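Local coordinates for putative uncharacterized protein smu.1108c (Streptococcus mutans, PDB 3L7Y) that is uncharacterised but binds a magnesium ion and probably acts as a phosphatase of the haloacid dehalogenase-like hydrolase family, at residues A[57-62]-A[292-297]; A[185-190]-A[220-225]; A[91-96]-A[108-113]; A[36-41]-A[240-245]. All blocks are in the same frame, centred on the assembly; numbering follows the deposited sequence.

Contact 1: A[57-62]-A[292-297]; sequences HNRFQR and VLDVID
L293 is the first residue of 292-297 to meet helix 57-62. It points at that helix and divides its methyls. CD2 reaches the edge of the F60 ring, 4.0 Å from F60 CD1. CD1 lies along the aliphatic part of R59, 4.0 Å from R59 CD. The R59 chain is fully extended, with CG anti to the backbone N (chi1 -179°), which carries the guanidinium past L293. One face of that group then lies over the L293 carbonyl and the backbone N of D294. R59 NH2 comes within 3.6 Å of D294 CA, and the D294 carboxylate stays beyond salt-bridge distance. A helical turn later, D297 takes up both arginines. R59 approaches side-on, and its NE and NH2 both bond D297 OD2, NE at 3.0 Å. R62, bent at chi2 and chi3, meets the carboxylate end-on: NH2 bonds OD1 of D297 at 2.7 Å and NH1 bonds OD2. OD2 therefore accepts three N-H groups, which probably favours the ionised carboxylate. The two helix segments run 33° apart, with axes 10.7 Å from each other. F60 packs with F48, F74 and F89, I296 on I63 and L67 of helix 57-69, and V295 on strand 247-251.

Contact 2: A[185-190]-A[220-225]; sequences LTLQVK and IDIITK
L187 N reaches I220 O at 2.7 Å in a nearly straight bond that lies in the carbonyl plane, and I220 N returns the bond to L187 O. L185 and I222 are joined in the same way, with I222 N to L185 O at 2.8 Å. Between these two hydrogen-bonded pairs, T186 and D221 form a non-hydrogen-bonded one. Their side chains lie side by side and point the same way. T186 OG1 donates to D221 OD1 at 2.9 Å, from above the carboxylate plane, and N102 holds the other oxygen, OD2. In T186, OG1 sits anti to the carbonyl carbon (chi1 -62°), which turns it to the aspartate. The strands are antiparallel neighbours in the mixed sheet of the domain inserted into the haloacid dehalogenase-like fold, probably its cap. The D221 side chain is about 9 Å from the bound magnesium ion, which suggests that the face carrying T186 and D221 is turned toward the metal site. L185, L187, I220 and I222 project from the opposite, apolar face, where I222 CD1 packs 3.9 Å from L187 CG. Beyond the paired strands, V189 CG2 meets I220 CD1 at 4.0 Å. Helices 120-133 and 194-202 cover this layer: L185 touches I123, I126 and I127, and I220 touches M198.

Contact 3: A[91-96]-A[108-113]; sequences DCHEQL and SKNQSL
E94 and N110 lie where the two chains run nearest, their CA atoms 4.7 Å apart. Their side chains touch there, with E94 CB 4.0 Å from N110 CB. Beside them the E94 carbonyl faces the turn, and K109 CA lies 3.3 Å from E94 O in a fairly straight CA-H...O contact. The turn is type I', running from S108 to Q111, and it joins strand 105-108 to strand 111-115 as a beta hairpin. Its central residues K109 and N110 have positive phi angles. K109 N faces L96 O and gives it a weak hydrogen bond, while N110 N reaches H93 O and L96 O through a water. That water donates to both carbonyls and accepts from N110 N at 2.9 Å, so it belongs to the close part of the contact. A second water bridges the side chains. It lies at the edge of the H93 ring, 2.6 Å from H93 ND1, and accepts from N110 ND2. The amide nitrogen also approaches the ring edge directly, 3.7 Å from H93 CE1, with the amide plane 74° from the ring plane. It has a further weak bond to Y82. On the solvent side the K109 chain, bent at chi2 and chi4, skirts E94 O with CD at 3.8 Å. The one direct hydrogen bond is weak, so the turn is probably positioned by its N-H groups and a water with three polar partners more than by apolar packing.

Contact 4: A[36-41]-A[240-245]; sequences SVKVIA and WNFTSD
K38 lies across one face of the F242 ring with the aliphatic part of its chain. CB stands almost exactly over the ring centre, 3.9 Å from the centroid and 6° off the ring normal. This is a CH-pi contact. Beyond CB the lysine chain is extended and runs out over the rim, bringing K38 CD to 3.4 Å from F242 CE1. The opposite face of the same ring is covered from its own loop. There W240 O sits 3.5 Å above the plane and over the centre, so the phenyl is sandwiched between a methylene group and a carbonyl oxygen. The F242 torsion, with CG anti to the carbonyl carbon (chi1 -57°), sets the ring between K38 CB and W240 O. Next along the chain, V39 reaches both aromatic residues. Its CG1 comes to 3.9 Å from F242 CD2, and its CB to 4.1 Å from W240 CZ3. V39 opens strand 39-42, the central strand in the order 73-77, 39-42, 247-251 of the main sheet. This parallel sheet core belongs to the haloacid dehalogenase-like fold. The partner segment is the connection from helix 229-239 to strand 247-251, and it passes the N-terminal end of strand 39-42. Helix 229-239 shares the apolar side of the contact, since V39 and F242 both touch L237. R73 from the adjoining strand forms a cation-pi pair with W240. Farther along the loop, T243 OG1 accepts from D245 N at 3.1 Å. That bond makes an ST turn just before the chain enters strand 247-251.

Overall arrangement
The chain starts in contact 4, where 36-41 enters the central strand of the main sheet. It then supplies helix 57-69 to contact 1. Contact 3 closes first, a short loop that ties the hairpin turn at 108-111 to the segment before strand 97-100. Contact 2 follows in series within the second, six-stranded sheet. Contact 4 closes when 240-245 returns beside the first strand. Contact 1 closes last, tying helix 57-69 to helix 291-301, so contacts 1 and 4 cross. Contacts 2 and 3 are nested inside both. Contact 1 touches contact 3 through F60 and C92, and contact 4 through I296 and I40. Contact 2 stands apart, its centre 31 Å from that of contact 1.

Contact 1: A[57-62]-A[292-297]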
loop_
_atom_site.group_PDB
_atom_site.type_symbol
_atom_site.label_atom_id
_atom_site.label_comp_id
_atom_site.label_asym_id
_atom_site.label_seq_id
_atom_site.Cartn_x
_atom_site.Cartn_y
_atom_site.Cartn_z
ATOM N N HIS A 57 -4.828 13.327 14.981
ATOM C CA HIS A 57 -5.345 14.235 13.974
ATOM C C HIS A 57 -4.860 15.667 14.173
ATOM O O HIS A 57 -4.358 16.290 13.238
ATOM C CB HIS A 57 -6.872 14.191 13.961
ATOM C CG HIS A 57 -7.431 12.954 13.325
ATOM N ND1 HIS A 57 -7.525 11.751 13.993
ATOM C CD2 HIS A 57 -7.923 12.735 12.085
ATOM C CE1 HIS A 57 -8.051 10.845 13.190
ATOM N NE2 HIS A 57 -8.301 11.415 12.024
ATOM N N ASN A 58 -5.014 16.182 15.391
ATOM C CA ASN A 58 -4.598 17.544 15.699
ATOM C C ASN A 58 -3.113 17.762 15.425
ATOM O O ASN A 58 -2.732 18.716 14.743
ATOM C CB ASN A 58 -4.926 17.894 17.153
ATOM C CG ASN A 58 -6.421 18.000 17.410
ATOM O OD1 ASN A 58 -7.172 18.552 16.601
ATOM N ND2 ASN A 58 -6.858 17.476 18.548
ATOM N N ARG A 59 -2.276 16.876 15.954
ATOM C CA ARG A 59 -0.835 17.033 15.808
ATOM C C ARG A 59 -0.492 16.993 14.328
ATOM O O ARG A 59 0.341 17.770 13.858
ATOM C CB ARG A 59 -0.066 15.958 16.592
ATOM C CG ARG A 59 1.451 16.080 16.509
ATOM C CD ARG A 59 2.169 15.033 17.365
ATOM N NE ARG A 59 3.607 15.284 17.420
ATOM C CZ ARG A 59 4.497 14.471 17.980
ATOM N NH1 ARG A 59 4.107 13.333 18.546
ATOM N NH2 ARG A 59 5.782 14.797 17.972
ATOM N N PHE A 60 -1.153 16.101 13.593
ATOM C CA PHE A 60 -0.892 15.975 12.167
ATOM C C PHE A 60 -1.253 17.232 11.383
ATOM O O PHE A 60 -0.477 17.699 10.556
ATOM C CB PHE A 60 -1.641 14.795 11.540
ATOM C CG PHE A 60 -1.541 14.778 10.037
ATOM C CD1 PHE A 60 -0.345 14.438 9.416
ATOM C CD2 PHE A 60 -2.613 15.145 9.251
ATOM C CE1 PHE A 60 -0.238 14.447 8.032
ATOM C CE2 PHE A 60 -2.516 15.153 7.868
ATOM C CZ PHE A 60 -1.324 14.806 7.258
ATOM N N GLN A 61 -2.448 17.762 11.612
ATOM C CA GLN A 61 -2.881 18.917 10.844
ATOM C C GLN A 61 -1.958 20.119 11.081
ATOM O O GLN A 61 -1.713 20.909 10.174
ATOM C CB GLN A 61 -4.357 19.246 11.123
ATOM C CG GLN A 61 -5.308 18.251 10.454
ATOM C CD GLN A 61 -6.773 18.536 10.715
ATOM O OE1 GLN A 61 -7.196 18.674 11.864
ATOM N NE2 GLN A 61 -7.565 18.604 9.641
ATOM N N ARG A 62 -1.437 20.246 12.298
ATOM C CA ARG A 62 -0.506 21.323 12.607
ATOM C C ARG A 62 0.828 21.077 11.899
ATOM O O ARG A 62 1.472 22.005 11.406
ATOM C CB ARG A 62 -0.308 21.440 14.124
ATOM C CG ARG A 62 0.273 22.770 14.580
ATOM C CD ARG A 62 1.792 22.732 14.671
ATOM N NE ARG A 62 2.248 21.722 15.625
ATOM C CZ ARG A 62 3.165 20.779 15.835
ATOM N NH1 ARG A 62 3.471 19.776 16.649
ATOM N NH2 ARG A 62 3.867 20.250 14.839
ATOM N N VAL A 292 5.897 8.281 13.427
ATOM C CA VAL A 292 6.032 9.086 12.219
ATOM C C VAL A 292 6.017 10.588 12.511
ATOM O O VAL A 292 6.867 11.322 12.023
ATOM C CB VAL A 292 4.910 8.764 11.193
ATOM C CG1 VAL A 292 4.898 9.795 10.096
ATOM C CG2 VAL A 292 5.092 7.362 10.604
ATOM N N LEU A 293 5.031 11.050 13.275
ATOM C CA LEU A 293 4.898 12.482 13.538
ATOM C C LEU A 293 6.066 12.939 14.398
ATOM O O LEU A 293 6.537 14.072 14.293
ATOM C CB LEU A 293 3.571 12.799 14.228
ATOM C CG LEU A 293 2.319 12.382 13.443
ATOM C CD1 LEU A 293 1.084 12.809 14.194
ATOM C CD2 LEU A 293 2.302 12.970 12.029
ATOM N N ASP A 294 6.535 12.037 15.246
ATOM C CA ASP A 294 7.652 12.348 16.139
ATOM C C ASP A 294 8.882 12.710 15.319
ATOM O O ASP A 294 9.540 13.725 15.573
ATOM C CB ASP A 294 7.939 11.167 17.059
ATOM C CG ASP A 294 9.227 11.334 17.837
ATOM O OD1 ASP A 294 10.055 10.396 17.802
ATOM O OD2 ASP A 294 9.416 12.402 18.468
ATOM N N VAL A 295 9.193 11.877 14.337
ATOM C CA VAL A 295 10.338 12.107 13.464
ATOM C C VAL A 295 10.139 13.382 12.663
ATOM O O VAL A 295 11.068 14.158 12.501
ATOM C CB VAL A 295 10.567 10.917 12.509
ATOM C CG1 VAL A 295 11.578 11.275 11.418
ATOM C CG2 VAL A 295 11.021 9.697 13.295
ATOM N N ILE A 296 8.921 13.613 12.184
ATOM C CA ILE A 296 8.648 14.805 11.395
ATOM C C ILE A 296 8.779 16.086 12.216
ATOM O O ILE A 296 9.377 17.048 11.742
ATOM C CB ILE A 296 7.254 14.775 10.719
ATOM C CG1 ILE A 296 7.118 13.557 9.799
ATOM C CG2 ILE A 296 7.033 16.059 9.935
ATOM C CD1 ILE A 296 5.664 13.356 9.276
ATOM N N ASP A 297 8.211 16.110 13.429
ATOM C CA ASP A 297 8.386 17.245 14.330
ATOM C C ASP A 297 9.853 17.461 14.695
ATOM O O ASP A 297 10.290 18.594 14.890
ATOM C CB ASP A 297 7.546 17.093 15.604
ATOM C CG ASP A 297 6.202 17.790 15.504
ATOM O OD1 ASP A 297 6.039 18.667 14.622
ATOM O OD2 ASP A 297 5.307 17.472 16.316
#

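Contact 2: A[185-190]-A[220-225]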
loop_
_atom_site.group_PDB
_atom_site.type_symbol
_atom_site.label_atom_id
_atom_site.label_comp_id
_atom_site.label_asym_id
_atom_site.label_seq_id
_atom_site.Cartn_x
_atom_site.Cartn_y
_atom_site.Cartn_z
ATOM N N LEU A 185 -5.015 -7.703 -7.025
ATOM C CA LEU A 185 -5.771 -8.707 -6.283
ATOM C C LEU A 185 -5.167 -8.898 -4.907
ATOM O O LEU A 185 -4.015 -8.553 -4.675
ATOM C CB LEU A 185 -5.765 -10.068 -6.982
ATOM C CG LEU A 185 -5.815 -10.162 -8.509
ATOM C CD1 LEU A 185 -6.083 -11.607 -8.888
ATOM C CD2 LEU A 185 -6.881 -9.245 -9.059
ATOM N N THR A 186 -5.925 -9.497 -4.002
ATOM C CA THR A 186 -5.381 -9.813 -2.693
ATOM C C THR A 186 -5.681 -11.253 -2.317
ATOM O O THR A 186 -6.802 -11.733 -2.489
ATOM C CB THR A 186 -5.904 -8.848 -1.606
ATOM O OG1 THR A 186 -5.488 -7.506 -1.908
ATOM C CG2 THR A 186 -5.361 -9.247 -0.238
ATOM N N LEU A 187 -4.667 -11.957 -1.832
ATOM C CA LEU A 187 -4.885 -13.288 -1.310
ATOM C C LEU A 187 -4.815 -13.248 0.204
ATOM O O LEU A 187 -3.892 -12.660 0.773
ATOM C CB LEU A 187 -3.844 -14.265 -1.844
ATOM C CG LEU A 187 -3.700 -14.426 -3.358
ATOM C CD1 LEU A 187 -2.829 -15.627 -3.651
ATOM C CD2 LEU A 187 -5.071 -14.582 -4.003
ATOM N N GLN A 188 -5.784 -13.874 0.859
ATOM C CA GLN A 188 -5.665 -14.089 2.294
ATOM C C GLN A 188 -5.213 -15.516 2.506
ATOM O O GLN A 188 -5.862 -16.466 2.041
ATOM C CB GLN A 188 -6.979 -13.820 3.031
ATOM C CG GLN A 188 -6.800 -13.778 4.548
ATOM C CD GLN A 188 -8.094 -14.032 5.284
ATOM O OE1 GLN A 188 -8.767 -15.030 5.048
ATOM N NE2 GLN A 188 -8.449 -13.128 6.185
ATOM N N VAL A 189 -4.086 -15.663 3.192
ATOM C CA VAL A 189 -3.397 -16.937 3.269
ATOM C C VAL A 189 -2.800 -17.071 4.653
ATOM O O VAL A 189 -2.674 -16.081 5.372
ATOM C CB VAL A 189 -2.250 -16.983 2.252
ATOM C CG1 VAL A 189 -2.779 -16.752 0.843
ATOM C CG2 VAL A 189 -1.216 -15.936 2.586
ATOM N N LYS A 190 -2.451 -18.295 5.032
ATOM C CA LYS A 190 -1.692 -18.511 6.255
ATOM C C LYS A 190 -0.325 -17.855 6.087
ATOM O O LYS A 190 0.347 -18.068 5.076
ATOM C CB LYS A 190 -1.537 -20.009 6.528
ATOM C CG LYS A 190 -2.681 -20.615 7.319
ATOM C CD LYS A 190 -2.531 -22.124 7.467
ATOM N N ILE A 220 -1.232 -11.349 0.755
ATOM C CA ILE A 220 -0.379 -11.140 -0.408
ATOM C C ILE A 220 -1.143 -10.296 -1.418
ATOM O O ILE A 220 -2.248 -10.661 -1.830
ATOM C CB ILE A 220 -0.042 -12.462 -1.109
ATOM C CG1 ILE A 220 0.824 -13.365 -0.233
ATOM C CG2 ILE A 220 0.636 -12.194 -2.445
ATOM C CD1 ILE A 220 0.795 -14.826 -0.690
ATOM N N ASP A 221 -0.563 -9.174 -1.817
ATOM C CA ASP A 221 -1.132 -8.391 -2.900
ATOM C C ASP A 221 -0.470 -8.876 -4.168
ATOM O O ASP A 221 0.753 -9.013 -4.220
ATOM C CB ASP A 221 -0.851 -6.899 -2.704
ATOM C CG ASP A 221 -1.758 -6.276 -1.678
ATOM O OD1 ASP A 221 -2.722 -6.959 -1.256
ATOM O OD2 ASP A 221 -1.514 -5.113 -1.289
ATOM N N ILE A 222 -1.282 -9.166 -5.171
ATOM C CA ILE A 222 -0.778 -9.512 -6.485
ATOM C C ILE A 222 -0.866 -8.260 -7.328
ATOM O O ILE A 222 -1.939 -7.866 -7.770
ATOM C CB ILE A 222 -1.582 -10.669 -7.125
ATOM C CG1 ILE A 222 -1.483 -11.924 -6.245
ATOM C CG2 ILE A 222 -1.083 -10.934 -8.542
ATOM C CD1 ILE A 222 -2.246 -13.122 -6.762
ATOM N N ILE A 223 0.270 -7.612 -7.519
ATOM C CA ILE A 223 0.303 -6.358 -8.234
ATOM C C ILE A 223 0.906 -6.545 -9.610
ATOM O O ILE A 223 1.532 -7.563 -9.882
ATOM C CB ILE A 223 1.171 -5.319 -7.481
ATOM C CG1 ILE A 223 2.493 -5.958 -7.039
ATOM C CG2 ILE A 223 0.403 -4.759 -6.289
ATOM C CD1 ILE A 223 3.651 -4.950 -6.806
ATOM N N THR A 224 0.712 -5.541 -10.458
ATOM C CA THR A 224 1.416 -5.445 -11.724
ATOM C C THR A 224 2.907 -5.374 -11.420
ATOM O O THR A 224 3.375 -4.473 -10.696
ATOM C CB THR A 224 0.974 -4.190 -12.492
ATOM O OG1 THR A 224 -0.394 -4.343 -12.908
ATOM C CG2 THR A 224 1.873 -3.940 -13.715
ATOM N N LYS A 225 3.656 -6.324 -11.962
ATOM C CA LYS A 225 5.083 -6.421 -11.666
ATOM C C LYS A 225 5.796 -5.087 -11.864
ATOM O O LYS A 225 5.663 -4.439 -12.905
ATOM C CB LYS A 225 5.749 -7.506 -12.517
ATOM C CG LYS A 225 7.092 -8.012 -11.959
ATOM C CD LYS A 225 7.957 -8.599 -13.071
ATOM C CE LYS A 225 8.909 -9.675 -12.569
ATOM N NZ LYS A 225 9.771 -9.253 -11.444
#

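Contact 3: A[91-96]-A[108-113]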
loop_
_atom_site.group_PDB
_atom_site.type_symbol
_atom_site.label_atom_id
_atom_site.label_comp_id
_atom_site.label_asym_id
_atom_site.label_seq_id
_atom_site.Cartn_x
_atom_site.Cartn_y
_atom_site.Cartn_z
ATOM N N ASP A 91 -10.602 16.193 5.983
ATOM C CA ASP A 91 -10.572 17.643 5.855
ATOM C C ASP A 91 -9.368 18.176 5.090
ATOM O O ASP A 91 -9.243 19.384 4.910
ATOM C CB ASP A 91 -10.620 18.313 7.237
ATOM C CG ASP A 91 -11.863 17.944 8.037
ATOM O OD1 ASP A 91 -12.931 17.699 7.429
ATOM O OD2 ASP A 91 -11.762 17.905 9.282
ATOM N N CYS A 92 -8.469 17.303 4.647
ATOM C CA CYS A 92 -7.296 17.805 3.950
ATOM C C CYS A 92 -6.787 16.883 2.844
ATOM O O CYS A 92 -5.746 17.158 2.255
ATOM C CB CYS A 92 -6.165 18.113 4.949
ATOM S SG CYS A 92 -5.474 16.626 5.663
ATOM N N HIS A 93 -7.525 15.813 2.547
ATOM C CA HIS A 93 -7.092 14.842 1.534
ATOM C C HIS A 93 -6.783 15.488 0.183
ATOM O O HIS A 93 -5.949 14.986 -0.588
ATOM C CB HIS A 93 -8.130 13.724 1.353
ATOM C CG HIS A 93 -9.394 14.170 0.684
ATOM N ND1 HIS A 93 -9.546 14.189 -0.686
ATOM C CD2 HIS A 93 -10.566 14.616 1.196
ATOM C CE1 HIS A 93 -10.753 14.632 -0.988
ATOM N NE2 HIS A 93 -11.393 14.897 0.136
ATOM N N GLU A 94 -7.456 16.598 -0.106
ATOM C CA GLU A 94 -7.293 17.273 -1.388
ATOM C C GLU A 94 -5.963 18.017 -1.449
ATOM O O GLU A 94 -5.567 18.512 -2.505
ATOM C CB GLU A 94 -8.474 18.215 -1.683
ATOM C CG GLU A 94 -8.343 19.606 -1.075
ATOM C CD GLU A 94 -8.707 19.648 0.400
ATOM O OE1 GLU A 94 -9.266 18.647 0.907
ATOM O OE2 GLU A 94 -8.441 20.690 1.047
ATOM N N GLN A 95 -5.264 18.075 -0.317
ATOM C CA GLN A 95 -3.966 18.746 -0.251
ATOM C C GLN A 95 -2.806 17.752 -0.265
ATOM O O GLN A 95 -1.640 18.139 -0.178
ATOM C CB GLN A 95 -3.889 19.603 1.010
ATOM C CG GLN A 95 -5.160 20.408 1.270
ATOM C CD GLN A 95 -5.190 21.018 2.660
ATOM O OE1 GLN A 95 -6.259 21.242 3.232
ATOM N NE2 GLN A 95 -4.017 21.284 3.211
ATOM N N LEU A 96 -3.118 16.466 -0.363
ATOM C CA LEU A 96 -2.067 15.461 -0.248
ATOM C C LEU A 96 -1.913 14.671 -1.541
ATOM O O LEU A 96 -2.730 14.783 -2.438
ATOM C CB LEU A 96 -2.346 14.510 0.922
ATOM C CG LEU A 96 -2.847 15.080 2.247
ATOM C CD1 LEU A 96 -3.290 13.941 3.136
ATOM C CD2 LEU A 96 -1.776 15.943 2.951
ATOM N N SER A 108 -3.043 13.063 -6.855
ATOM C CA SER A 108 -2.472 14.234 -6.176
ATOM C C SER A 108 -3.392 15.430 -6.367
ATOM O O SER A 108 -3.966 15.613 -7.435
ATOM C CB SER A 108 -1.070 14.552 -6.687
ATOM O OG SER A 108 -0.515 15.650 -5.976
ATOM N N LYS A 109 -3.554 16.230 -5.323
ATOM C CA LYS A 109 -4.453 17.372 -5.389
ATOM C C LYS A 109 -5.858 16.948 -5.849
ATOM O O LYS A 109 -6.525 17.657 -6.593
ATOM C CB LYS A 109 -3.873 18.445 -6.312
ATOM C CG LYS A 109 -2.466 18.909 -5.905
ATOM C CD LYS A 109 -2.455 19.452 -4.481
ATOM C CE LYS A 109 -1.041 19.632 -3.946
ATOM N NZ LYS A 109 -0.273 20.682 -4.676
ATOM N N ASN A 110 -6.289 15.777 -5.410
ATOM C CA ASN A 110 -7.641 15.324 -5.686
ATOM C C ASN A 110 -7.840 15.018 -7.161
ATOM O O ASN A 110 -8.973 14.974 -7.625
ATOM C CB ASN A 110 -8.662 16.375 -5.220
ATOM C CG ASN A 110 -10.060 15.817 -5.083
ATOM O OD1 ASN A 110 -11.041 16.504 -5.371
ATOM N ND2 ASN A 110 -10.165 14.570 -4.648
ATOM N N GLN A 111 -6.740 14.794 -7.883
ATOM C CA GLN A 111 -6.786 14.452 -9.305
ATOM C C GLN A 111 -5.978 13.202 -9.627
ATOM O O GLN A 111 -4.916 12.951 -9.030
ATOM C CB GLN A 111 -6.247 15.611 -10.152
ATOM C CG GLN A 111 -6.948 16.942 -9.951
ATOM C CD GLN A 111 -8.340 16.938 -10.535
ATOM O OE1 GLN A 111 -8.617 16.217 -11.488
ATOM N NE2 GLN A 111 -9.225 17.741 -9.963
ATOM N N SER A 112 -6.455 12.434 -10.604
ATOM C CA SER A 112 -5.779 11.197 -10.988
ATOM C C SER A 112 -4.485 11.447 -11.773
ATOM O O SER A 112 -4.510 12.030 -12.856
ATOM C CB SER A 112 -6.722 10.312 -11.807
ATOM O OG SER A 112 -6.024 9.165 -12.249
ATOM N N LEU A 113 -3.351 11.011 -11.235
ATOM C CA LEU A 113 -2.094 11.176 -11.951
ATOM C C LEU A 113 -1.767 9.932 -12.749
ATOM O O LEU A 113 -1.426 10.000 -13.926
ATOM C CB LEU A 113 -0.942 11.440 -10.993
ATOM C CG LEU A 113 -0.816 12.809 -10.348
ATOM C CD1 LEU A 113 0.603 12.897 -9.769
ATOM C CD2 LEU A 113 -1.072 13.907 -11.355
HETATM O O HOH W 1 -5.480 14.091 -3.235
HETATM O O HOH W 2 -8.248 13.397 -2.770
#

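Contact 4: A[36-41]-A[240-245]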
loop_
_atom_site.group_PDB
_atom_site.type_symbol
_atom_site.label_atom_id
_atom_site.label_comp_id
_atom_site.label_asym_id
_atom_site.label_seq_id
_atom_site.Cartn_x
_atom_site.Cartn_y
_atom_site.Cartn_z
ATOM N N SER A 36 17.761 17.742 4.265
ATOM C CA SER A 36 17.159 18.474 3.152
ATOM C C SER A 36 15.964 17.727 2.550
ATOM O O SER A 36 16.009 17.305 1.398
ATOM C CB SER A 36 18.203 18.734 2.066
ATOM O OG SER A 36 17.639 19.464 0.991
ATOM N N VAL A 37 14.893 17.586 3.326
ATOM C CA VAL A 37 13.740 16.784 2.917
ATOM C C VAL A 37 12.719 17.613 2.136
ATOM O O VAL A 37 12.294 18.671 2.607
ATOM C CB VAL A 37 13.056 16.140 4.151
ATOM C CG1 VAL A 37 11.797 15.388 3.743
ATOM C CG2 VAL A 37 14.023 15.204 4.863
ATOM N N LYS A 38 12.329 17.126 0.953
ATOM C CA LYS A 38 11.336 17.798 0.107
ATOM C C LYS A 38 10.056 16.980 -0.102
ATOM O O LYS A 38 9.001 17.521 -0.435
ATOM C CB LYS A 38 11.963 18.200 -1.228
ATOM C CG LYS A 38 13.091 19.216 -1.035
ATOM C CD LYS A 38 13.744 19.662 -2.331
ATOM C CE LYS A 38 14.994 20.498 -2.028
ATOM N NZ LYS A 38 15.518 21.199 -3.233
ATOM N N VAL A 39 10.148 15.673 0.081
ATOM C CA VAL A 39 8.954 14.839 0.082
ATOM C C VAL A 39 9.015 13.858 1.237
ATOM O O VAL A 39 10.082 13.320 1.557
ATOM C CB VAL A 39 8.650 14.185 -1.310
ATOM C CG1 VAL A 39 9.808 14.356 -2.276
ATOM C CG2 VAL A 39 8.188 12.733 -1.173
ATOM N N ILE A 40 7.879 13.704 1.910
ATOM C CA ILE A 40 7.745 12.791 3.031
ATOM C C ILE A 40 6.666 11.784 2.651
ATOM O O ILE A 40 5.541 12.163 2.331
ATOM C CB ILE A 40 7.304 13.527 4.299
ATOM C CG1 ILE A 40 8.332 14.594 4.707
ATOM C CG2 ILE A 40 7.056 12.535 5.453
ATOM C CD1 ILE A 40 7.931 15.366 5.942
ATOM N N ALA A 41 7.010 10.504 2.686
ATOM C CA ALA A 41 6.096 9.454 2.255
ATOM C C ALA A 41 5.902 8.480 3.382
ATOM O O ALA A 41 6.863 8.034 3.988
ATOM C CB ALA A 41 6.663 8.729 1.023
ATOM N N TRP A 240 8.446 15.851 -9.767
ATOM C CA TRP A 240 8.690 17.082 -9.015
ATOM C C TRP A 240 10.147 17.527 -9.122
ATOM O O TRP A 240 10.570 18.471 -8.463
ATOM C CB TRP A 240 8.303 16.919 -7.544
ATOM C CG TRP A 240 6.862 16.604 -7.342
ATOM C CD1 TRP A 240 5.808 17.090 -8.065
ATOM C CD2 TRP A 240 6.302 15.752 -6.335
ATOM N NE1 TRP A 240 4.630 16.584 -7.573
ATOM C CE2 TRP A 240 4.903 15.768 -6.509
ATOM C CE3 TRP A 240 6.846 14.989 -5.296
ATOM C CZ2 TRP A 240 4.043 15.040 -5.693
ATOM C CZ3 TRP A 240 5.993 14.266 -4.492
ATOM C CH2 TRP A 240 4.601 14.294 -4.697
ATOM N N ASN A 241 10.903 16.835 -9.959
ATOM C CA ASN A 241 12.311 17.133 -10.155
ATOM C C ASN A 241 13.115 17.138 -8.862
ATOM O O ASN A 241 13.853 18.091 -8.584
ATOM C CB ASN A 241 12.478 18.468 -10.863
ATOM C CG ASN A 241 13.652 18.468 -11.795
ATOM O OD1 ASN A 241 13.747 17.619 -12.676
ATOM N ND2 ASN A 241 14.564 19.414 -11.608
ATOM N N PHE A 242 12.954 16.083 -8.066
ATOM C CA PHE A 242 13.797 15.872 -6.897
ATOM C C PHE A 242 14.525 14.553 -7.047
ATOM O O PHE A 242 14.286 13.788 -7.998
ATOM C CB PHE A 242 12.986 15.825 -5.597
ATOM C CG PHE A 242 12.161 17.048 -5.341
ATOM C CD1 PHE A 242 12.717 18.308 -5.426
ATOM C CD2 PHE A 242 10.823 16.931 -4.992
ATOM C CE1 PHE A 242 11.945 19.436 -5.188
ATOM C CE2 PHE A 242 10.044 18.049 -4.752
ATOM C CZ PHE A 242 10.605 19.307 -4.850
ATOM N N THR A 243 15.414 14.275 -6.099
ATOM C CA THR A 243 16.059 12.974 -6.062
ATOM C C THR A 243 15.749 12.278 -4.752
ATOM O O THR A 243 15.153 12.866 -3.838
ATOM C CB THR A 243 17.588 13.066 -6.212
ATOM O OG1 THR A 243 18.171 13.513 -4.980
ATOM C CG2 THR A 243 17.960 14.002 -7.334
ATOM N N SER A 244 16.178 11.025 -4.667
ATOM C CA SER A 244 15.955 10.209 -3.487
ATOM C C SER A 244 16.701 10.777 -2.290
ATOM O O SER A 244 16.458 10.372 -1.157
ATOM C CB SER A 244 16.393 8.774 -3.757
ATOM O OG SER A 244 17.771 8.745 -4.066
ATOM N N ASP A 245 17.611 11.719 -2.534
ATOM C CA ASP A 245 18.322 12.362 -1.434
ATOM C C ASP A 245 17.406 13.281 -0.631
ATOM O O ASP A 245 17.711 13.620 0.518
ATOM C CB ASP A 245 19.546 13.131 -1.935
ATOM C CG ASP A 245 20.676 12.214 -2.370
ATOM O OD1 ASP A 245 20.691 11.024 -1.974
ATOM O OD2 ASP A 245 21.553 12.690 -3.117
#